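Local coordinates for iron-sulfur cluster assembly scaffold protein NifU (Fervidobacterium islandicum, PDB 6A6F), which probably serves in the SUF system as a zinc-binding scaffold or sulfur-transfer protein for the assembly of iron-sulfur clusters, at residues 6-9 against 10-14; 67-70 against 71-75; 77-80 against 81-85; 106-109 against 110-113. All coordinates share one frame; numbering follows the deposited sequence.

Interaction 1: 6-9 against 10-14; sequences YSEF and IMDYS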
loop_
_atom_site.group_PDB
_atom_site.type_symbol
_atom_site.label_atom_id
_atom_site.label_comp_id
_atom_site.label_asym_id
_atom_site.label_seq_id
_atom_site.Cartn_x
_atom_site.Cartn_y
_atom_site.Cartn_z
ATOM N N TYR A 6 -3.060 -12.737 -3.601
ATOM C CA TYR A 6 -1.939 -11.868 -3.952
ATOM C C TYR A 6 -0.911 -12.517 -4.864
ATOM O O TYR A 6 0.110 -12.961 -4.385
ATOM C CB TYR A 6 -1.244 -11.356 -2.673
ATOM C CG TYR A 6 -2.174 -10.503 -1.808
ATOM C CD1 TYR A 6 -2.627 -9.264 -2.246
ATOM C CD2 TYR A 6 -2.623 -10.962 -0.586
ATOM C CE1 TYR A 6 -3.479 -8.498 -1.469
ATOM C CE2 TYR A 6 -3.465 -10.204 0.219
ATOM C CZ TYR A 6 -3.886 -8.974 -0.215
ATOM O OH TYR A 6 -4.740 -8.251 0.566
ATOM N N SER A 7 -1.103 -12.454 -6.184
ATOM C CA SER A 7 -0.188 -13.101 -7.138
ATOM C C SER A 7 1.004 -12.251 -7.365
ATOM O O SER A 7 1.022 -11.084 -6.968
ATOM C CB SER A 7 -0.892 -13.241 -8.480
ATOM O OG SER A 7 -1.186 -11.957 -9.014
ATOM N N GLU A 8 1.985 -12.781 -8.059
ATOM C CA GLU A 8 3.180 -12.017 -8.355
ATOM C C GLU A 8 2.832 -10.803 -9.221
ATOM O O GLU A 8 3.401 -9.722 -9.056
ATOM C CB GLU A 8 4.202 -12.949 -9.012
ATOM C CG GLU A 8 5.474 -12.352 -9.569
ATOM C CD GLU A 8 6.408 -13.430 -10.156
ATOM O OE1 GLU A 8 6.036 -14.630 -10.238
ATOM O OE2 GLU A 8 7.531 -13.077 -10.535
ATOM N N PHE A 9 1.889 -10.999 -10.141
ATOM C CA PHE A 9 1.441 -9.947 -11.041
ATOM C C PHE A 9 0.899 -8.769 -10.234
ATOM O O PHE A 9 1.341 -7.668 -10.395
ATOM C CB PHE A 9 0.365 -10.493 -11.997
ATOM C CG PHE A 9 -0.228 -9.453 -12.873
ATOM C CD1 PHE A 9 0.342 -9.157 -14.085
ATOM C CD2 PHE A 9 -1.382 -8.776 -12.494
ATOM C CE1 PHE A 9 -0.203 -8.199 -14.917
ATOM C CE2 PHE A 9 -1.930 -7.814 -13.323
ATOM C CZ PHE A 9 -1.336 -7.531 -14.545
ATOM N N ILE A 10 -0.069 -9.041 -9.386
ATOM C CA ILE A 10 -0.655 -8.045 -8.476
ATOM C C ILE A 10 0.423 -7.373 -7.622
ATOM O O ILE A 10 0.469 -6.122 -7.524
ATOM C CB ILE A 10 -1.767 -8.669 -7.610
ATOM C CG1 ILE A 10 -2.982 -8.971 -8.492
ATOM C CG2 ILE A 10 -2.243 -7.728 -6.492
ATOM C CD1 ILE A 10 -3.991 -9.874 -7.883
ATOM N N MET A 11 1.280 -8.163 -6.994
ATOM C CA MET A 11 2.321 -7.562 -6.140
ATOM C C MET A 11 3.310 -6.687 -6.873
ATOM O O MET A 11 3.630 -5.586 -6.374
ATOM C CB MET A 11 3.014 -8.586 -5.218
ATOM C CG MET A 11 2.067 -9.196 -4.166
ATOM S SD MET A 11 0.937 -8.086 -3.260
ATOM C CE MET A 11 2.207 -7.129 -2.403
ATOM N N ASP A 12 3.758 -7.104 -8.056
ATOM C CA ASP A 12 4.581 -6.282 -8.872
ATOM C C ASP A 12 3.839 -4.974 -9.237
ATOM O O ASP A 12 4.411 -3.912 -9.070
ATOM C CB ASP A 12 4.969 -7.006 -10.191
ATOM C CG ASP A 12 6.050 -8.119 -9.983
ATOM O OD1 ASP A 12 6.620 -8.195 -8.883
ATOM O OD2 ASP A 12 6.357 -8.881 -10.934
ATOM N N TYR A 13 2.614 -5.055 -9.780
ATOM C CA TYR A 13 1.913 -3.848 -10.184
ATOM C C TYR A 13 1.526 -2.906 -9.032
ATOM O O TYR A 13 1.370 -1.727 -9.254
ATOM C CB TYR A 13 0.710 -4.159 -11.094
ATOM C CG TYR A 13 1.148 -4.216 -12.543
ATOM C CD1 TYR A 13 1.281 -3.042 -13.290
ATOM C CD2 TYR A 13 1.481 -5.433 -13.142
ATOM C CE1 TYR A 13 1.728 -3.069 -14.588
ATOM C CE2 TYR A 13 1.922 -5.487 -14.457
ATOM C CZ TYR A 13 2.031 -4.310 -15.177
ATOM O OH TYR A 13 2.467 -4.357 -16.472
ATOM N N SER A 14 1.361 -3.419 -7.812
ATOM C CA SER A 14 0.976 -2.571 -6.668
ATOM C C SER A 14 2.123 -1.650 -6.268
ATOM O O SER A 14 1.891 -0.651 -5.640
ATOM C CB SER A 14 0.627 -3.389 -5.404
ATOM O OG SER A 14 1.810 -4.029 -4.888
#
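Tyr13 reaches back one helical turn to Phe9. Its CB rests on Phe9 O at 3.6 Å. The same oxygen lies in the plane of the Tyr13 ring, at its edge, 3.5 Å from Tyr13 CD2. Further out, Tyr13 CE2 meets Phe9 CE1 at 3.5 Å. The ring planes are 43° apart, and Tyr13 CD2 sits above one face of Phe9, toward the rim. At the tip, Tyr13 OH is hydrogen-bonded to Glu74 of helix 63-76. Phe9 CG stands opposite its backbone N (chi1 175°), which carries the ring past its carbonyl to Tyr13.

Met11 bends at chi2 and chi3 and brings its SD to 3.9 Å from Tyr6 CD1. This Met-aromatic contact is oblique. Tyr6 OH is bonded to Arg120, and Tyr6 also packs on Met11 of the second subunit. Glu8 and Asp12 run side by side, with Glu8 OE2 4.4 Å from Asp12 OD2; any repulsion is probably eased by a nickel ion about 4 Å from Glu8's side chain.

Ser7 opens the helix. Its OG accepts from Ile10 N at 3.1 Å in a nearly straight bond (172°). This is an N-cap, typical of the first turn of an alpha-helix, here helix 8-14 at the subunit contact.

Interaction 2: 67-70 against 71-75; sequences ASTN and VMIEQ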
loop_
_atom_site.group_PDB
_atom_site.type_symbol
_atom_site.label_atom_id
_atom_site.label_comp_id
_atom_site.label_asym_id
_atom_site.label_seq_id
_atom_site.Cartn_x
_atom_site.Cartn_y
_atom_site.Cartn_z
ATOM N N ALA A 67 -2.571 -2.159 -7.582
ATOM C CA ALA A 67 -2.287 -2.961 -8.774
ATOM C C ALA A 67 -3.287 -2.697 -9.900
ATOM O O ALA A 67 -2.901 -2.431 -11.025
ATOM C CB ALA A 67 -2.239 -4.444 -8.456
ATOM N N SER A 68 -4.552 -2.723 -9.561
ATOM C CA SER A 68 -5.617 -2.444 -10.521
ATOM C C SER A 68 -5.497 -1.047 -11.135
ATOM O O SER A 68 -5.574 -0.922 -12.332
ATOM C CB SER A 68 -6.987 -2.616 -9.917
ATOM O OG SER A 68 -8.011 -2.479 -10.916
ATOM N N THR A 69 -5.272 -0.025 -10.312
ATOM C CA THR A 69 -5.024 1.340 -10.793
ATOM C C THR A 69 -3.880 1.446 -11.812
ATOM O O THR A 69 -4.029 2.078 -12.862
ATOM C CB THR A 69 -4.721 2.311 -9.617
ATOM O OG1 THR A 69 -5.798 2.258 -8.657
ATOM C CG2 THR A 69 -4.600 3.745 -10.134
ATOM N N ASN A 70 -2.756 0.814 -11.514
ATOM C CA ASN A 70 -1.647 0.894 -12.358
ATOM C C ASN A 70 -1.877 0.130 -13.671
ATOM O O ASN A 70 -1.420 0.579 -14.708
ATOM C CB ASN A 70 -0.395 0.368 -11.642
ATOM C CG ASN A 70 0.203 1.397 -10.701
ATOM O OD1 ASN A 70 0.422 2.521 -11.105
ATOM N ND2 ASN A 70 0.470 1.015 -9.447
ATOM N N VAL A 71 -2.509 -1.038 -13.625
ATOM C CA VAL A 71 -2.743 -1.810 -14.848
ATOM C C VAL A 71 -3.741 -1.011 -15.703
ATOM O O VAL A 71 -3.555 -0.898 -16.904
ATOM C CB VAL A 71 -3.192 -3.235 -14.577
ATOM C CG1 VAL A 71 -3.606 -3.922 -15.840
ATOM C CG2 VAL A 71 -2.060 -4.021 -13.901
ATOM N N MET A 72 -4.725 -0.409 -15.070
ATOM C CA MET A 72 -5.690 0.423 -15.791
ATOM C C MET A 72 -4.987 1.551 -16.559
ATOM O O MET A 72 -5.252 1.748 -17.780
ATOM C CB MET A 72 -6.732 1.008 -14.867
ATOM C CG MET A 72 -7.771 1.863 -15.528
ATOM S SD MET A 72 -8.842 2.736 -14.387
ATOM C CE MET A 72 -7.830 4.125 -13.848
ATOM N N ILE A 73 -4.133 2.292 -15.849
ATOM C CA ILE A 73 -3.474 3.447 -16.443
ATOM C C ILE A 73 -2.641 3.003 -17.610
ATOM O O ILE A 73 -2.686 3.587 -18.677
ATOM C CB ILE A 73 -2.625 4.233 -15.388
ATOM C CG1 ILE A 73 -3.617 4.900 -14.436
ATOM C CG2 ILE A 73 -1.681 5.245 -16.067
ATOM C CD1 ILE A 73 -2.976 5.507 -13.207
ATOM N N GLU A 74 -1.858 1.966 -17.396
ATOM C CA GLU A 74 -0.967 1.460 -18.437
ATOM C C GLU A 74 -1.776 1.079 -19.685
ATOM O O GLU A 74 -1.313 1.223 -20.819
ATOM C CB GLU A 74 -0.198 0.266 -17.883
ATOM C CG GLU A 74 0.658 -0.476 -18.861
ATOM C CD GLU A 74 1.161 -1.772 -18.237
ATOM O OE1 GLU A 74 0.406 -2.786 -18.296
ATOM O OE2 GLU A 74 2.271 -1.742 -17.659
ATOM N N GLN A 75 -2.969 0.546 -19.483
ATOM C CA GLN A 75 -3.745 0.092 -20.609
ATOM C C GLN A 75 -4.546 1.231 -21.281
ATOM O O GLN A 75 -4.824 1.130 -22.470
ATOM C CB GLN A 75 -4.653 -1.064 -20.207
ATOM C CG GLN A 75 -3.896 -2.339 -19.836
ATOM C CD GLN A 75 -3.014 -2.823 -20.974
ATOM O OE1 GLN A 75 -1.797 -2.970 -20.832
ATOM N NE2 GLN A 75 -3.603 -2.966 -22.125
#
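Ser68 O accepts from Met72 N at 2.9 Å, the shortest of four successive backbone bonds of this helix. Ala67 O takes Val71 N, Thr69 O takes Ile73 N, and Asn70 O takes Glu74 N at 3.1 Å.

The side chains of the later turn lean on these oxygens. Ile73 CG1 is anti to the carbonyl carbon (chi1 -70°), and this places it 3.3 Å from Thr69 O. Its CD1 continues to Thr69 CG2 at 3.9 Å. The two side chains lie alongside and point the same way. The two branches of Thr69 are used differently: the methyl meets Ile73, while OG1 bonds back to Ser65 O within the helix. Val71 uses its CG2 branch in a similar way, 3.4 Å from Ala67 O. On another side, Glu74 CB lies 3.4 Å from Asn70 O.

Two buried polar ends find partners outside the helix: Ser68 OG bonds to Phe124 O, and Asn70 ND2 to Tyr13 O.

Helix 63-76 follows directly on the zinc ligand Cys62. Thr69 and Ile73 face strand 51-58 through Phe57. Met72 packs on Trp128 of helix 118-135, and Val71 meets helix 8-14.

Interaction 3: 77-80 against 81-85; sequences IGKT and KQEAL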
loop_
_atom_site.group_PDB
_atom_site.type_symbol
_atom_site.label_atom_id
_atom_site.label_comp_id
_atom_site.label_asym_id
_atom_site.label_seq_id
_atom_site.Cartn_x
_atom_site.Cartn_y
_atom_site.Cartn_z
ATOM N N ILE A 77 -3.809 4.664 -21.432
ATOM C CA ILE A 77 -3.072 5.761 -22.014
ATOM C C ILE A 77 -2.971 5.530 -23.508
ATOM O O ILE A 77 -2.556 4.480 -23.937
ATOM C CB ILE A 77 -1.685 5.955 -21.371
ATOM C CG1 ILE A 77 -1.871 6.638 -20.018
ATOM C CG2 ILE A 77 -0.792 6.854 -22.206
ATOM C CD1 ILE A 77 -0.570 6.833 -19.264
ATOM N N GLY A 78 -3.309 6.556 -24.273
ATOM C CA GLY A 78 -3.271 6.486 -25.730
ATOM C C GLY A 78 -4.561 5.980 -26.352
ATOM O O GLY A 78 -4.703 5.972 -27.574
ATOM N N LYS A 79 -5.499 5.510 -25.553
ATOM C CA LYS A 79 -6.789 5.091 -26.102
ATOM C C LYS A 79 -7.733 6.287 -26.107
ATOM O O LYS A 79 -7.454 7.318 -25.473
ATOM C CB LYS A 79 -7.380 3.993 -25.227
ATOM C CG LYS A 79 -6.490 2.758 -25.007
ATOM C CD LYS A 79 -6.534 1.771 -26.158
ATOM C CE LYS A 79 -6.058 0.368 -25.754
ATOM N NZ LYS A 79 -4.604 0.395 -25.418
ATOM N N THR A 80 -8.885 6.128 -26.747
ATOM C CA THR A 80 -9.940 7.116 -26.668
ATOM C C THR A 80 -10.751 6.960 -25.399
ATOM O O THR A 80 -10.769 5.912 -24.751
ATOM C CB THR A 80 -10.914 7.066 -27.889
ATOM O OG1 THR A 80 -11.534 5.796 -27.951
ATOM C CG2 THR A 80 -10.174 7.269 -29.190
ATOM N N LYS A 81 -11.455 8.011 -25.045
ATOM C CA LYS A 81 -12.387 7.902 -23.966
ATOM C C LYS A 81 -13.312 6.706 -24.100
ATOM O O LYS A 81 -13.552 5.987 -23.116
ATOM C CB LYS A 81 -13.181 9.163 -23.862
ATOM C CG LYS A 81 -12.343 10.270 -23.297
ATOM C CD LYS A 81 -13.159 11.523 -23.140
ATOM C CE LYS A 81 -12.226 12.724 -23.100
ATOM N NZ LYS A 81 -13.090 13.895 -22.867
ATOM N N GLN A 82 -13.808 6.457 -25.315
ATOM C CA GLN A 82 -14.773 5.354 -25.547
ATOM C C GLN A 82 -14.105 3.984 -25.479
ATOM O O GLN A 82 -14.667 3.045 -24.939
ATOM C CB GLN A 82 -15.512 5.538 -26.905
ATOM C CG GLN A 82 -16.341 6.831 -26.966
ATOM C CD GLN A 82 -17.497 6.918 -25.938
ATOM O OE1 GLN A 82 -18.182 5.918 -25.645
ATOM N NE2 GLN A 82 -17.720 8.128 -25.397
ATOM N N GLU A 83 -12.889 3.858 -25.973
ATOM C CA GLU A 83 -12.179 2.603 -25.805
ATOM C C GLU A 83 -11.963 2.317 -24.320
ATOM O O GLU A 83 -12.144 1.179 -23.858
ATOM C CB GLU A 83 -10.861 2.602 -26.590
ATOM C CG GLU A 83 -11.033 2.678 -28.108
ATOM C CD GLU A 83 -9.730 2.974 -28.841
ATOM O OE1 GLU A 83 -8.845 3.723 -28.314
ATOM O OE2 GLU A 83 -9.572 2.451 -29.970
ATOM N N ALA A 84 -11.675 3.361 -23.553
ATOM C CA ALA A 84 -11.448 3.170 -22.120
ATOM C C ALA A 84 -12.728 2.727 -21.404
ATOM O O ALA A 84 -12.706 1.817 -20.545
ATOM C CB ALA A 84 -10.884 4.433 -21.470
ATOM N N LEU A 85 -13.841 3.363 -21.754
ATOM C CA LEU A 85 -15.141 2.988 -21.183
ATOM C C LEU A 85 -15.569 1.559 -21.545
ATOM O O LEU A 85 -16.186 0.873 -20.742
ATOM C CB LEU A 85 -16.215 4.006 -21.597
ATOM C CG LEU A 85 -16.073 5.355 -20.903
ATOM C CD1 LEU A 85 -16.924 6.482 -21.523
ATOM C CD2 LEU A 85 -16.426 5.193 -19.440
HETATM O O HOH W 1 -6.874 4.581 -29.743
#
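Thr80 and Glu83 are brought together by their first torsions. Thr80 OG1 sits between its backbone N and carbonyl carbon (chi1 60°), which turns it to the start of the helix. Glu83 CG stands anti to its carbonyl carbon (chi1 -65°), and the chain then runs extended back to the loop. Two reciprocal bonds result. Glu83 N donates to Thr80 OG1 at 3.1 Å, and Thr80 N donates to Glu83 OE1 at 2.9 Å. The second donor meets the anti side of OE1, 26° out of the carboxylate plane. This is a capping box. Behind it, Ala84 N donates to Thr80 O at 3.0 Å, the first regular helical bond.

Glu83 CG also packs on Thr80 OG1 at 3.2 Å, where the side chains cross at a slant. Lys79 CB lies 3.4 Å from Glu83 OE1, but the lysine NZ turns away to Gln75 O. A water donates to Glu83 OE1 at 2.6 Å and weakly to Gly78 O. The carboxylate lies at the helix N terminus, so the helix dipole probably favours its charged form. Putting an alanine at Glu83 would probably leave Thr80 N and the water without this acceptor, and reduce the capping box to the single bond from the backbone N to Thr80 OG1.

The loop links helix 63-76 to helix 81-95. Gly78 and Lys79 bond through their backbones to Ile52 of strand 51-58. Ala84 packs on Ile52 and on Leu135 of helix 118-135, and Lys81 makes a cation-pi contact with Phe47 of strand 39-48.

Interaction 4: 106-109 against 110-113; sequences GPII and NFYD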
loop_
_atom_site.group_PDB
_atom_site.type_symbol
_atom_site.label_atom_id
_atom_site.label_comp_id
_atom_site.label_asym_id
_atom_site.label_seq_id
_atom_site.Cartn_x
_atom_site.Cartn_y
_atom_site.Cartn_z
ATOM N N GLY A 106 -6.847 -7.599 -22.251
ATOM C CA GLY A 106 -5.446 -7.935 -22.199
ATOM C C GLY A 106 -5.001 -8.401 -20.808
ATOM O O GLY A 106 -5.599 -9.336 -20.225
ATOM N N PRO A 107 -3.948 -7.752 -20.248
ATOM C CA PRO A 107 -3.419 -8.208 -18.946
ATOM C C PRO A 107 -4.397 -7.929 -17.770
ATOM O O PRO A 107 -4.169 -8.408 -16.682
ATOM C CB PRO A 107 -2.121 -7.396 -18.807
ATOM C CG PRO A 107 -2.425 -6.127 -19.505
ATOM C CD PRO A 107 -3.226 -6.569 -20.732
ATOM N N ILE A 108 -5.471 -7.179 -17.991
ATOM C CA ILE A 108 -6.459 -6.957 -16.968
ATOM C C ILE A 108 -7.072 -8.319 -16.584
ATOM O O ILE A 108 -7.557 -8.501 -15.448
ATOM C CB ILE A 108 -7.515 -5.929 -17.387
ATOM C CG1 ILE A 108 -6.862 -4.596 -17.708
ATOM C CG2 ILE A 108 -8.574 -5.741 -16.295
ATOM C CD1 ILE A 108 -7.772 -3.653 -18.481
ATOM N N ILE A 109 -6.981 -9.298 -17.492
ATOM C CA ILE A 109 -7.404 -10.670 -17.195
ATOM C C ILE A 109 -6.648 -11.290 -16.003
ATOM O O ILE A 109 -7.137 -12.231 -15.374
ATOM C CB ILE A 109 -7.293 -11.602 -18.430
ATOM C CG1 ILE A 109 -8.140 -12.852 -18.246
ATOM C CG2 ILE A 109 -5.890 -12.033 -18.730
ATOM C CD1 ILE A 109 -9.618 -12.563 -18.309
ATOM N N ASN A 110 -5.488 -10.736 -15.659
ATOM C CA ASN A 110 -4.753 -11.241 -14.508
ATOM C C ASN A 110 -5.508 -11.059 -13.169
ATOM O O ASN A 110 -5.230 -11.761 -12.237
ATOM C CB ASN A 110 -3.332 -10.678 -14.526
ATOM C CG ASN A 110 -2.516 -11.262 -15.669
ATOM O OD1 ASN A 110 -2.455 -12.461 -15.784
ATOM N ND2 ASN A 110 -1.958 -10.440 -16.541
ATOM N N PHE A 111 -6.542 -10.218 -13.128
ATOM C CA PHE A 111 -7.349 -10.048 -11.964
ATOM C C PHE A 111 -8.591 -10.962 -11.869
ATOM O O PHE A 111 -9.354 -10.823 -10.925
ATOM C CB PHE A 111 -7.822 -8.592 -11.925
ATOM C CG PHE A 111 -6.697 -7.608 -11.772
ATOM C CD1 PHE A 111 -6.202 -7.321 -10.513
ATOM C CD2 PHE A 111 -6.140 -6.990 -12.871
ATOM C CE1 PHE A 111 -5.171 -6.438 -10.334
ATOM C CE2 PHE A 111 -5.095 -6.072 -12.716
ATOM C CZ PHE A 111 -4.602 -5.808 -11.439
ATOM N N TYR A 112 -8.791 -11.834 -12.852
ATOM C CA TYR A 112 -9.944 -12.736 -12.929
ATOM C C TYR A 112 -10.267 -13.349 -11.574
ATOM O O TYR A 112 -11.379 -13.324 -11.147
ATOM C CB TYR A 112 -9.673 -13.852 -13.959
ATOM C CG TYR A 112 -10.838 -14.776 -14.158
ATOM C CD1 TYR A 112 -11.868 -14.424 -14.994
ATOM C CD2 TYR A 112 -10.930 -15.985 -13.463
ATOM C CE1 TYR A 112 -12.948 -15.255 -15.187
ATOM C CE2 TYR A 112 -12.010 -16.833 -13.645
ATOM C CZ TYR A 112 -13.001 -16.461 -14.511
ATOM O OH TYR A 112 -14.084 -17.256 -14.687
ATOM N N ASP A 113 -9.268 -13.861 -10.899
ATOM C CA ASP A 113 -9.485 -14.542 -9.617
ATOM C C ASP A 113 -10.084 -13.706 -8.504
ATOM O O ASP A 113 -10.659 -14.244 -7.545
ATOM C CB ASP A 113 -8.190 -15.084 -9.084
ATOM C CG ASP A 113 -8.066 -16.544 -9.302
ATOM O OD1 ASP A 113 -8.858 -17.282 -8.650
ATOM O OD2 ASP A 113 -7.190 -16.947 -10.111
#
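Pro107 O accepts from Asn110 N at 2.9 Å. Ile108 O takes Phe111 N and Ile109 O takes Tyr112 N, each from three residues on. The side chains lie against this backbone. Phe111 CD2 brings its ring edge to Ile108 O, with the oxygen in the ring plane at 3.3 Å. Asn110 CG is anti to the carbonyl carbon (chi1 -69°), which folds the amide back over Pro107; ND2 comes to 3.0 Å from Pro107 O and also lies near Pro107 CB. Ile109 sends CD1 to within 4.4 Å of Tyr112 CD1.

Further out, other helices hold these groups. Phe111 is wedged against Ala67 and Val71 of helix 63-76, and its ring also meets Phe124. Ile108 packs on Val71, Met87 and Trp128. Ile109 and Tyr112 both rest on Met94 of helix 81-95, and Tyr112 OH bonds to Lys115. Asn110 packs on Phe9 of helix 8-14. With an alanine in place of Asn110, Pro107 and the Phe9 ring are likely to lose the amide that packs against them.

The three-residue spacing marks a 3-10 segment. Gly106, with positive phi, turns the chain into it after helix 102-105. Short-range backbone bonds shape the segment, and its apolar side chains join it to helices 63-76, 81-95 and 118-135; the contact is structural packing.

From the N terminus, each contact spans only a turn or two of chain, so none nests in or crosses another. Interaction 1 starts helix 8-14, which then lies against interaction 2, in the middle of helix 63-76. Interaction 3 follows just after in the chain. It turns out of helix 63-76 and opens helix 81-95, on the opposite side of the chain's centre from interaction 1. Interaction 4 comes last, in the 3-10 segment before helix 118-135, and returns to both early helices. Phe9 and Ile10 meet it from 6-14, and Val71 from 67-75. Interactions 1, 2 and 4 thus each touch the other two; interaction 3 joins interaction 2 through the chain and touches neither 1 nor 4.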